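Local coordinates for flavin-containing monooxygenase (Allium sativum, PDB 6WPU), which probably oxidises the sulfur of S-allyl-L-cysteine, using a bound flavin-adenine dinucleotide, at residues His24-Gly29 and Thr49-Gly54; Trp157-Lys162 and Asp174-Cys179. All blocks are in the same frame, centred on the assembly; numbering follows the deposited sequence.

Contact 1. Residues His24-Gly29 and Thr49-Gly54; sequences HVAIIG and TIFERG. With FAD (flavin-adenine dinucleotide), chain B; SO4 (sulfate ion), chain G.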
loop_
_atom_site.group_PDB
_atom_site.type_symbol
_atom_site.label_atom_id
_atom_site.label_comp_id
_atom_site.label_asym_id
_atom_site.label_seq_id
_atom_site.Cartn_x
_atom_site.Cartn_y
_atom_site.Cartn_z
ATOM N N HIS A 24 -12.136 24.286 2.353
ATOM C CA HIS A 24 -11.506 23.817 3.579
ATOM C C HIS A 24 -11.684 22.298 3.654
ATOM O O HIS A 24 -12.820 21.802 3.683
ATOM C CB HIS A 24 -12.108 24.523 4.794
ATOM C CG HIS A 24 -11.422 24.189 6.077
ATOM N ND1 HIS A 24 -10.075 24.406 6.277
ATOM C CD2 HIS A 24 -11.889 23.629 7.220
ATOM C CE1 HIS A 24 -9.743 24.000 7.491
ATOM N NE2 HIS A 24 -10.827 23.533 8.086
ATOM N N VAL A 25 -10.567 21.570 3.687
ATOM C CA VAL A 25 -10.541 20.135 3.394
ATOM C C VAL A 25 -9.848 19.370 4.516
ATOM O O VAL A 25 -8.758 19.752 4.961
ATOM C CB VAL A 25 -9.826 19.853 2.063
ATOM C CG1 VAL A 25 -9.959 18.352 1.686
ATOM C CG2 VAL A 25 -10.393 20.766 0.969
ATOM N N ALA A 26 -10.453 18.267 4.941
ATOM C CA ALA A 26 -9.804 17.386 5.905
ATOM C C ALA A 26 -8.984 16.333 5.173
ATOM O O ALA A 26 -9.410 15.797 4.142
ATOM C CB ALA A 26 -10.825 16.704 6.812
ATOM N N ILE A 27 -7.803 16.044 5.714
ATOM C CA ILE A 27 -6.959 14.953 5.249
ATOM C C ILE A 27 -6.832 13.950 6.382
ATOM O O ILE A 27 -6.379 14.296 7.484
ATOM C CB ILE A 27 -5.583 15.446 4.791
ATOM C CG1 ILE A 27 -5.763 16.401 3.617
ATOM C CG2 ILE A 27 -4.685 14.260 4.394
ATOM C CD1 ILE A 27 -4.612 17.267 3.436
ATOM N N ILE A 28 -7.242 12.718 6.124
ATOM C CA ILE A 28 -7.211 11.668 7.131
ATOM C C ILE A 28 -5.998 10.803 6.833
ATOM O O ILE A 28 -6.030 9.982 5.913
ATOM C CB ILE A 28 -8.507 10.858 7.143
ATOM C CG1 ILE A 28 -9.692 11.800 7.359
ATOM C CG2 ILE A 28 -8.459 9.782 8.240
ATOM C CD1 ILE A 28 -10.996 11.098 7.281
ATOM N N GLY A 29 -4.931 11.007 7.599
ATOM C CA GLY A 29 -3.700 10.224 7.565
ATOM C C GLY A 29 -2.555 11.076 7.040
ATOM O O GLY A 29 -2.737 11.903 6.140
ATOM N N THR A 49 -7.000 20.675 7.209
ATOM C CA THR A 49 -6.645 20.145 8.520
ATOM C C THR A 49 -6.217 18.697 8.312
ATOM O O THR A 49 -6.971 17.898 7.743
ATOM C CB THR A 49 -7.817 20.231 9.509
ATOM O OG1 THR A 49 -8.228 21.600 9.666
ATOM C CG2 THR A 49 -7.425 19.651 10.865
ATOM N N ILE A 50 -5.008 18.366 8.752
ATOM C CA ILE A 50 -4.447 17.032 8.571
ATOM C C ILE A 50 -4.508 16.301 9.905
ATOM O O ILE A 50 -3.973 16.787 10.910
ATOM C CB ILE A 50 -3.002 17.101 8.058
ATOM C CG1 ILE A 50 -2.897 18.090 6.884
ATOM C CG2 ILE A 50 -2.519 15.706 7.702
ATOM C CD1 ILE A 50 -1.489 18.621 6.666
ATOM N N PHE A 51 -5.142 15.133 9.919
ATOM C CA PHE A 51 -5.252 14.319 11.121
ATOM C C PHE A 51 -4.331 13.123 10.984
ATOM O O PHE A 51 -4.406 12.395 9.988
ATOM C CB PHE A 51 -6.694 13.842 11.349
ATOM C CG PHE A 51 -7.687 14.952 11.484
ATOM C CD1 PHE A 51 -7.975 15.502 12.737
ATOM C CD2 PHE A 51 -8.316 15.465 10.360
ATOM C CE1 PHE A 51 -8.890 16.550 12.866
ATOM C CE2 PHE A 51 -9.236 16.514 10.464
ATOM C CZ PHE A 51 -9.530 17.055 11.729
ATOM N N GLU A 52 -3.462 12.919 11.972
ATOM C CA GLU A 52 -2.590 11.746 12.004
ATOM C C GLU A 52 -2.711 11.070 13.364
ATOM O O GLU A 52 -2.479 11.700 14.405
ATOM C CB GLU A 52 -1.136 12.119 11.717
ATOM C CG GLU A 52 -0.134 10.983 11.974
ATOM C CD GLU A 52 -0.492 9.680 11.254
ATOM O OE1 GLU A 52 -0.566 8.626 11.935
ATOM O OE2 GLU A 52 -0.690 9.704 10.016
ATOM N N ARG A 53 -3.077 9.789 13.344
ATOM C CA ARG A 53 -3.266 9.033 14.579
ATOM C C ARG A 53 -1.949 8.835 15.336
ATOM O O ARG A 53 -1.922 8.908 16.568
ATOM C CB ARG A 53 -3.918 7.697 14.237
ATOM C CG ARG A 53 -3.615 6.587 15.185
ATOM C CD ARG A 53 -3.284 5.328 14.424
ATOM N NE ARG A 53 -1.970 5.402 13.780
ATOM C CZ ARG A 53 -0.805 5.196 14.397
ATOM N NH1 ARG A 53 0.332 5.289 13.714
ATOM N NH2 ARG A 53 -0.779 4.911 15.694
ATOM N N GLY A 54 -0.847 8.602 14.624
ATOM C CA GLY A 54 0.436 8.381 15.265
ATOM C C GLY A 54 1.117 9.667 15.701
ATOM O O GLY A 54 0.584 10.773 15.591
HETATM P PA FAD B . 0.150 4.444 4.973
HETATM O O1A FAD B . 1.674 4.424 4.840
HETATM O O2A FAD B . -0.550 3.352 5.608
HETATM O O5B FAD B . -0.342 5.618 5.791
HETATM C C5B FAD B . -1.654 5.846 6.291
HETATM C C4B FAD B . -1.622 6.814 7.495
HETATM O O4B FAD B . -2.889 7.176 7.969
HETATM C C3B FAD B . -0.851 6.264 8.665
HETATM O O3B FAD B . 0.108 7.172 9.099
HETATM C C2B FAD B . -1.875 6.057 9.725
HETATM O O2B FAD B . -1.382 6.219 11.006
HETATM C C1B FAD B . -2.872 7.121 9.370
HETATM N N9A FAD B . -4.218 6.839 9.816
HETATM C C8A FAD B . -4.901 5.644 9.625
HETATM N N7A FAD B . -6.121 5.728 10.169
HETATM C C5A FAD B . -6.281 6.982 10.764
HETATM C C6A FAD B . -7.307 7.609 11.468
HETATM N N6A FAD B . -8.563 6.942 11.719
HETATM N N1A FAD B . -7.143 8.872 11.901
HETATM C C2A FAD B . -5.983 9.549 11.698
HETATM N N3A FAD B . -4.955 8.981 11.025
HETATM C C4A FAD B . -5.072 7.711 10.550
HETATM N N1 FAD B . 5.871 1.239 -2.109
HETATM C C2 FAD B . 7.065 1.692 -2.773
HETATM O O2 FAD B . 7.044 2.820 -3.518
HETATM N N3 FAD B . 8.213 0.932 -2.749
HETATM C C4 FAD B . 8.259 -0.235 -2.016
HETATM O O4 FAD B . 9.380 -0.998 -1.960
HETATM C C4X FAD B . 7.141 -0.615 -1.130
HETATM N N5 FAD B . 7.288 -1.653 -0.219
HETATM C C5X FAD B . 6.233 -1.963 0.633
HETATM C C6 FAD B . 6.377 -3.020 1.543
HETATM C C7 FAD B . 5.326 -3.319 2.404
HETATM C C7M FAD B . 5.487 -4.462 3.370
HETATM C C8 FAD B . 4.143 -2.584 2.362
HETATM C C8M FAD B . 2.993 -2.891 3.267
HETATM C C9 FAD B . 3.996 -1.532 1.451
HETATM C C9A FAD B . 5.037 -1.222 0.589
HETATM N N10 FAD B . 4.893 -0.129 -0.333
HETATM C C10 FAD B . 5.948 0.190 -1.198
HETATM C "C1'" FAD B . 3.626 0.616 -0.409
HETATM C "C2'" FAD B . 3.312 1.663 0.638
HETATM O "O2'" FAD B . 2.078 1.394 1.164
HETATM C "C3'" FAD B . 3.232 2.972 -0.114
HETATM O "O3'" FAD B . 4.548 3.226 -0.422
HETATM C "C4'" FAD B . 2.676 4.155 0.671
HETATM O "O4'" FAD B . 3.334 4.193 1.883
HETATM C "C5'" FAD B . 1.157 4.194 0.871
HETATM O "O5'" FAD B . 1.011 5.132 1.897
HETATM P P FAD B . -0.311 5.686 2.574
HETATM O O1P FAD B . -0.148 7.186 3.026
HETATM O O2P FAD B . -1.463 5.321 1.555
HETATM O O3P FAD B . -0.637 4.526 3.694
HETATM S S SO4 G . 2.823 5.841 17.158
HETATM O O1 SO4 G . 3.626 4.761 17.733
HETATM O O2 SO4 G . 1.612 5.288 16.551
HETATM O O3 SO4 G . 3.595 6.546 16.132
HETATM O O4 SO4 G . 2.462 6.776 18.219
#
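I27 is hydrogen-bonded through both its N and its O to strand 49-52: its N reaches T49 O at 2.9 Å, and its O accepts F51 N. T49 N to V25 O and G29 N to F51 O complete the parallel pairing at its two ends. Apolar contacts lie on both faces of the sheet. I27 and I50 run side by side, CD1 of I27 3.9 Å from CG1 of I50; on the other face the ring edge of F51 meets the methyl of A26, CE2 to CB 4.0 Å.

The contacts with FAD gather at the strands' C-terminal ends. G29 CA lies 3.2 Å from FAD O4B, where a side chain would collide with the ribose. E52, its chain bent at chi2 (53°), takes the ribose hydroxyls one to each oxygen: O2B to OE1 at 2.7 Å and O3B to OE2 at 2.8 Å. R53 NE donates to the same O2B at 3.0 Å. A glutamine in place of E52 would probably leave one ribose hydroxyl without its acceptor. A carboxylate on the ribose and a glycine after the first strand are consistent with a Rossmann-type beta-alpha-beta unit, strand 24-28, helix 32-43 and strand 47-52.

Contact 2. Residues Trp157-Lys162 and Asp174-Cys179; sequences WTVKWK and DAVVVC. With FAD (flavin-adenine dinucleotide), chain B.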
loop_
_atom_site.group_PDB
_atom_site.type_symbol
_atom_site.label_atom_id
_atom_site.label_comp_id
_atom_site.label_asym_id
_atom_site.label_seq_id
_atom_site.Cartn_x
_atom_site.Cartn_y
_atom_site.Cartn_z
ATOM N N TRP A 157 -19.095 18.230 5.812
ATOM C CA TRP A 157 -18.682 17.050 6.550
ATOM C C TRP A 157 -18.197 17.462 7.928
ATOM O O TRP A 157 -17.591 18.524 8.088
ATOM C CB TRP A 157 -17.572 16.298 5.807
ATOM C CG TRP A 157 -18.051 15.640 4.537
ATOM C CD1 TRP A 157 -18.152 16.206 3.294
ATOM C CD2 TRP A 157 -18.507 14.289 4.399
ATOM N NE1 TRP A 157 -18.639 15.288 2.390
ATOM C CE2 TRP A 157 -18.864 14.103 3.042
ATOM C CE3 TRP A 157 -18.649 13.217 5.291
ATOM C CZ2 TRP A 157 -19.358 12.887 2.557
ATOM C CZ3 TRP A 157 -19.132 12.015 4.813
ATOM C CH2 TRP A 157 -19.477 11.859 3.452
ATOM N N THR A 158 -18.471 16.620 8.917
ATOM C CA THR A 158 -17.918 16.769 10.251
ATOM C C THR A 158 -16.953 15.621 10.493
ATOM O O THR A 158 -17.322 14.456 10.327
ATOM C CB THR A 158 -19.014 16.786 11.314
ATOM O OG1 THR A 158 -19.872 17.913 11.081
ATOM C CG2 THR A 158 -18.398 16.910 12.693
ATOM N N VAL A 159 -15.718 15.961 10.844
ATOM C CA VAL A 159 -14.711 14.996 11.247
ATOM C C VAL A 159 -14.565 15.072 12.758
ATOM O O VAL A 159 -14.248 16.131 13.309
ATOM C CB VAL A 159 -13.370 15.266 10.553
ATOM C CG1 VAL A 159 -12.324 14.225 10.999
ATOM C CG2 VAL A 159 -13.559 15.245 9.037
ATOM N N LYS A 160 -14.795 13.950 13.429
ATOM C CA LYS A 160 -14.640 13.841 14.868
ATOM C C LYS A 160 -13.406 12.996 15.153
ATOM O O LYS A 160 -13.211 11.954 14.523
ATOM C CB LYS A 160 -15.893 13.228 15.491
ATOM C CG LYS A 160 -15.780 12.950 16.965
ATOM C CD LYS A 160 -17.074 12.348 17.495
ATOM C CE LYS A 160 -16.881 11.764 18.897
ATOM N NZ LYS A 160 -17.658 10.507 19.091
ATOM N N TRP A 161 -12.564 13.452 16.079
ATOM C CA TRP A 161 -11.284 12.814 16.349
ATOM C C TRP A 161 -11.117 12.616 17.850
ATOM O O TRP A 161 -11.759 13.290 18.657
ATOM C CB TRP A 161 -10.112 13.641 15.803
ATOM C CG TRP A 161 -10.110 15.078 16.312
ATOM C CD1 TRP A 161 -10.762 16.141 15.761
ATOM C CD2 TRP A 161 -9.423 15.590 17.466
ATOM N NE1 TRP A 161 -10.541 17.281 16.500
ATOM C CE2 TRP A 161 -9.721 16.974 17.551
ATOM C CE3 TRP A 161 -8.593 15.020 18.434
ATOM C CZ2 TRP A 161 -9.218 17.793 18.564
ATOM C CZ3 TRP A 161 -8.094 15.834 19.444
ATOM C CH2 TRP A 161 -8.410 17.207 19.501
ATOM N N LYS A 162 -10.249 11.667 18.215
ATOM C CA LYS A 162 -9.903 11.372 19.601
ATOM C C LYS A 162 -8.407 11.601 19.793
ATOM O O LYS A 162 -7.602 11.244 18.927
ATOM C CB LYS A 162 -10.274 9.911 19.975
ATOM N N ASP A 174 -15.596 21.456 4.028
ATOM C CA ASP A 174 -16.222 21.361 2.711
ATOM C C ASP A 174 -15.986 20.000 2.068
ATOM O O ASP A 174 -16.818 19.536 1.276
ATOM C CB ASP A 174 -15.670 22.437 1.790
ATOM C CG ASP A 174 -15.979 23.844 2.281
ATOM O OD1 ASP A 174 -17.158 24.122 2.603
ATOM O OD2 ASP A 174 -15.029 24.656 2.341
ATOM N N ALA A 175 -14.847 19.372 2.357
ATOM C CA ALA A 175 -14.460 18.152 1.664
ATOM C C ALA A 175 -13.540 17.350 2.566
ATOM O O ALA A 175 -12.865 17.894 3.444
ATOM C CB ALA A 175 -13.778 18.457 0.316
ATOM N N VAL A 176 -13.531 16.041 2.347
ATOM C CA VAL A 176 -12.707 15.115 3.113
ATOM C C VAL A 176 -11.947 14.238 2.128
ATOM O O VAL A 176 -12.559 13.647 1.229
ATOM C CB VAL A 176 -13.562 14.244 4.052
ATOM C CG1 VAL A 176 -12.695 13.145 4.715
ATOM C CG2 VAL A 176 -14.242 15.100 5.097
ATOM N N VAL A 177 -10.626 14.151 2.287
ATOM C CA VAL A 177 -9.807 13.234 1.504
ATOM C C VAL A 177 -9.308 12.128 2.429
ATOM O O VAL A 177 -8.586 12.398 3.398
ATOM C CB VAL A 177 -8.627 13.937 0.821
ATOM C CG1 VAL A 177 -7.942 12.963 -0.111
ATOM C CG2 VAL A 177 -9.076 15.199 0.066
ATOM N N VAL A 178 -9.664 10.887 2.118
ATOM C CA VAL A 178 -9.303 9.738 2.955
ATOM C C VAL A 178 -7.967 9.181 2.478
ATOM O O VAL A 178 -7.849 8.719 1.336
ATOM C CB VAL A 178 -10.394 8.657 2.920
ATOM C CG1 VAL A 178 -9.973 7.422 3.745
ATOM C CG2 VAL A 178 -11.713 9.219 3.450
ATOM N N CYS A 179 -6.953 9.232 3.351
ATOM C CA CYS A 179 -5.588 8.807 3.031
ATOM C C CYS A 179 -5.060 7.828 4.082
ATOM O O CYS A 179 -3.913 7.933 4.534
ATOM C CB CYS A 179 -4.657 10.012 2.938
ATOM S SG CYS A 179 -5.141 11.261 1.728
HETATM P PA FAD B . 0.150 4.444 4.973
HETATM O O1A FAD B . 1.674 4.424 4.840
HETATM O O2A FAD B . -0.550 3.352 5.608
HETATM O O5B FAD B . -0.342 5.618 5.791
HETATM C C5B FAD B . -1.654 5.846 6.291
HETATM C C4B FAD B . -1.622 6.814 7.495
HETATM O O4B FAD B . -2.889 7.176 7.969
HETATM C C3B FAD B . -0.851 6.264 8.665
HETATM O O3B FAD B . 0.108 7.172 9.099
HETATM C C2B FAD B . -1.875 6.057 9.725
HETATM O O2B FAD B . -1.382 6.219 11.006
HETATM C C1B FAD B . -2.872 7.121 9.370
HETATM N N9A FAD B . -4.218 6.839 9.816
HETATM C C8A FAD B . -4.901 5.644 9.625
HETATM N N7A FAD B . -6.121 5.728 10.169
HETATM C C5A FAD B . -6.281 6.982 10.764
HETATM C C6A FAD B . -7.307 7.609 11.468
HETATM N N6A FAD B . -8.563 6.942 11.719
HETATM N N1A FAD B . -7.143 8.872 11.901
HETATM C C2A FAD B . -5.983 9.549 11.698
HETATM N N3A FAD B . -4.955 8.981 11.025
HETATM C C4A FAD B . -5.072 7.711 10.550
HETATM N N1 FAD B . 5.871 1.239 -2.109
HETATM C C2 FAD B . 7.065 1.692 -2.773
HETATM O O2 FAD B . 7.044 2.820 -3.518
HETATM N N3 FAD B . 8.213 0.932 -2.749
HETATM C C4 FAD B . 8.259 -0.235 -2.016
HETATM O O4 FAD B . 9.380 -0.998 -1.960
HETATM C C4X FAD B . 7.141 -0.615 -1.130
HETATM N N5 FAD B . 7.288 -1.653 -0.219
HETATM C C5X FAD B . 6.233 -1.963 0.633
HETATM C C6 FAD B . 6.377 -3.020 1.543
HETATM C C7 FAD B . 5.326 -3.319 2.404
HETATM C C7M FAD B . 5.487 -4.462 3.370
HETATM C C8 FAD B . 4.143 -2.584 2.362
HETATM C C8M FAD B . 2.993 -2.891 3.267
HETATM C C9 FAD B . 3.996 -1.532 1.451
HETATM C C9A FAD B . 5.037 -1.222 0.589
HETATM N N10 FAD B . 4.893 -0.129 -0.333
HETATM C C10 FAD B . 5.948 0.190 -1.198
HETATM C "C1'" FAD B . 3.626 0.616 -0.409
HETATM C "C2'" FAD B . 3.312 1.663 0.638
HETATM O "O2'" FAD B . 2.078 1.394 1.164
HETATM C "C3'" FAD B . 3.232 2.972 -0.114
HETATM O "O3'" FAD B . 4.548 3.226 -0.422
HETATM C "C4'" FAD B . 2.676 4.155 0.671
HETATM O "O4'" FAD B . 3.334 4.193 1.883
HETATM C "C5'" FAD B . 1.157 4.194 0.871
HETATM O "O5'" FAD B . 1.011 5.132 1.897
HETATM P P FAD B . -0.311 5.686 2.574
HETATM O O1P FAD B . -0.148 7.186 3.026
HETATM O O2P FAD B . -1.463 5.321 1.555
HETATM O O3P FAD B . -0.637 4.526 3.694
#
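Strands 157-162 and 175-178 belong to different sheets, and their backbones stay apart: the segment axes come no closer than 7.6 Å, their N-to-C directions differ by 50°, and no hydrogen bond joins them. The separation is smallest at the N-terminal ends, where the CA atoms of W157 and D174 lie 6.3 Å apart, and the two chains diverge from there.

Side chains bridge this gap, and V176 CG2 is the point on which they converge. Both W157 and V159, alternate residues of one strand, direct their CB toward the other segment and meet that methyl. The CB of W157 is 3.6 Å from V176 CG2, and its CG also touches it, the two side chains crossing at about a right angle. V159 adds its CG2, 4.0 Å from V176 CG2. With a chi1 of 173°, V176 holds CG1 anti to its backbone N and turns CG2 to the place beside that N, where both neighbours find it. The indole of W157 lies beside the start of strand 175-178, its CD1 4.1 Å from D174 O, which sits at the ring edge near its plane. The indole NE1 is hydrogen-bonded to S331.

The antiparallel sheet, 157-163 its middle strand, thus packs through an apolar layer over one face of the parallel FAD-binding sheet, as in Rossmann-type flavoproteins of this kind; C179, just after strand 175-178, belongs to the FAD pocket. V149 and M151 of strand 144-151 pack on W157, L332 of strand 332-334 touches both W157 and V176, and A26 and I28 of strand 24-28 meet V159 and V176 respectively.

Contact 1 lies within the nucleotide-binding sheet, and contact 2 joins a face of it to a second sheet. Their centres are about 7 Å apart, and strands 24-28 and 175-178 are neighbours in the parallel sheet: A26 O to V177 N and H24 O to D174 N, each 2.8 Å, are probable hydrogen bonds. Contact 1 pairs strand 24-28 with the strand on its opposite flank. The antiparallel layer of contact 2 also reaches contact 1, with W161 CD1 3.5 Å from F51 CE1. Both contacts touch FAD: contact 1 binds the adenosine ribose through hydrogen bonds, while contact 2 only brushes it, C179 O lying 3.5 Å from FAD C5B.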